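Local structure of putative Acetyltransferase (Pyrococcus horikoshii, 3DDD) at residues Leu198-Glu203 with Pro221-Lys226. The protein is a putative acetyltransferase of the GNAT family that binds coenzyme A and probably transfers acyl groups. Numbering follows the deposited sequence.
Sequences LCAENE and PRVAEK
Ala200, the last residue of strand 196-200, faces Val223 in the first turn of helix 221-233 with their CA atoms 6.5 Å apart, and the turn that follows the strand is closed by a backbone hydrogen bond from Glu203 N to Ala200 O. Between the backbones, Ala200 CB packs on Val223 CG1 at 3.7 Å. In the valine, chi1 of 164° sets CG1 anti to the backbone N and turns CG2 to the two glutamates, 3.4 Å from OE1 of Glu201 and of Glu203. Beside this small apolar patch runs a salt-bridge network. The Glu201 carboxylate lies nearly coplanar with the Arg222 guanidinium, the planes 13° apart, and NH2 reaches both oxygens: it donates to OE1 from the syn side of that oxygen, tilted somewhat out of the carboxylate plane, and forms a salt bridge with OE2 at 3.0 Å. Lys226, one helical turn on, gives NZ to Glu201 OE2 at 2.9 Å, nearly in line with the C-O bond. These bonds tie the turn between antiparallel strands 196-200 and 204-209 to the helix following strand 212-218, within the second GNAT domain and away from the coenzyme A site. The Glu203 carboxylate is turned steeply against the guanidinium plane (73°) and adds a long salt bridge, OE1 to Arg222 NH1 at 4.0 Å. A glutamine in place of Glu201 would probably leave Arg222 with just the long bridge to Glu203 and Lys226 without a carboxylate partner across the contact. Lys226 NZ also makes a weak hydrogen bond to Glu159 O.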
# COMPACT_ATOMS: atom_id res chain seq x y z
N LEU A 198 13.13 -12.87 0.34
CA LEU A 198 14.43 -13.09 0.95
C LEU A 198 14.20 -13.44 2.40
O LEU A 198 13.40 -12.79 3.05
CB LEU A 198 15.30 -11.85 0.82
CG LEU A 198 15.54 -11.31 -0.59
CD1 LEU A 198 16.42 -10.06 -0.52
CD2 LEU A 198 16.17 -12.37 -1.52
N CYS A 199 14.89 -14.46 2.90
CA CYS A 199 14.69 -14.98 4.22
C CYS A 199 16.04 -15.15 4.91
O CYS A 199 17.00 -15.58 4.29
CB CYS A 199 14.01 -16.36 4.13
SG CYS A 199 12.30 -16.36 3.41
N ALA A 200 16.09 -14.79 6.19
CA ALA A 200 17.30 -14.93 6.99
C ALA A 200 16.96 -15.84 8.13
O ALA A 200 15.98 -15.59 8.83
CB ALA A 200 17.73 -13.61 7.55
N GLU A 201 17.75 -16.91 8.30
CA GLU A 201 17.58 -17.80 9.44
C GLU A 201 16.10 -18.21 9.36
O GLU A 201 15.57 -18.41 8.22
CB GLU A 201 18.05 -17.04 10.72
CG GLU A 201 19.60 -16.81 10.65
CD GLU A 201 20.16 -15.54 11.34
OE1 GLU A 201 19.76 -15.24 12.49
OE2 GLU A 201 21.04 -14.87 10.72
N ASN A 202 15.41 -18.32 10.49
CA ASN A 202 13.94 -18.31 10.45
C ASN A 202 13.40 -17.14 11.26
O ASN A 202 12.39 -17.27 11.96
CB ASN A 202 13.36 -19.63 10.96
CG ASN A 202 13.53 -20.78 9.96
OD1 ASN A 202 14.35 -20.71 9.04
ND2 ASN A 202 12.74 -21.85 10.15
N GLU A 203 14.07 -16.00 11.16
CA GLU A 203 13.85 -14.85 12.03
C GLU A 203 13.49 -13.58 11.27
O GLU A 203 13.28 -12.54 11.88
CB GLU A 203 15.11 -14.54 12.84
CG GLU A 203 15.57 -15.60 13.85
CD GLU A 203 16.90 -15.20 14.51
OE1 GLU A 203 17.14 -13.97 14.69
OE2 GLU A 203 17.70 -16.10 14.86
N PRO A 221 17.18 -6.31 14.90
CA PRO A 221 17.81 -5.40 13.96
C PRO A 221 18.93 -6.02 13.15
O PRO A 221 19.10 -5.64 11.99
CB PRO A 221 18.37 -4.29 14.86
CG PRO A 221 17.44 -4.32 16.07
CD PRO A 221 17.19 -5.78 16.28
N ARG A 222 19.70 -6.95 13.73
CA ARG A 222 20.79 -7.55 12.96
C ARG A 222 20.27 -8.41 11.81
O ARG A 222 20.85 -8.37 10.75
CB ARG A 222 21.81 -8.31 13.80
CG ARG A 222 21.28 -9.40 14.68
CD ARG A 222 22.43 -10.34 15.14
NE ARG A 222 22.65 -11.37 14.14
CZ ARG A 222 21.92 -12.47 14.01
NH1 ARG A 222 20.92 -12.75 14.84
NH2 ARG A 222 22.21 -13.32 13.03
N VAL A 223 19.20 -9.17 12.02
CA VAL A 223 18.59 -9.92 10.93
C VAL A 223 17.97 -8.99 9.88
O VAL A 223 18.16 -9.21 8.67
CB VAL A 223 17.59 -10.97 11.46
CG1 VAL A 223 16.70 -11.47 10.36
CG2 VAL A 223 18.38 -12.16 12.10
N ALA A 224 17.27 -7.94 10.31
CA ALA A 224 16.72 -6.93 9.35
C ALA A 224 17.84 -6.36 8.50
O ALA A 224 17.67 -6.20 7.27
CB ALA A 224 15.98 -5.81 10.04
N GLU A 225 18.98 -6.03 9.12
CA GLU A 225 20.10 -5.50 8.34
C GLU A 225 20.59 -6.49 7.28
O GLU A 225 20.77 -6.08 6.14
CB GLU A 225 21.26 -5.08 9.24
CG GLU A 225 22.40 -4.45 8.45
CD GLU A 225 23.62 -4.21 9.31
OE1 GLU A 225 23.71 -3.12 9.92
OE2 GLU A 225 24.48 -5.11 9.38
N LYS A 226 20.81 -7.75 7.64
CA LYS A 226 21.24 -8.80 6.68
C LYS A 226 20.30 -8.80 5.48
O LYS A 226 20.74 -8.83 4.34
CB LYS A 226 21.16 -10.23 7.26
CG LYS A 226 21.98 -10.52 8.47
CD LYS A 226 21.79 -11.99 8.93
CE LYS A 226 22.95 -12.88 8.49
NZ LYS A 226 22.50 -14.29 8.32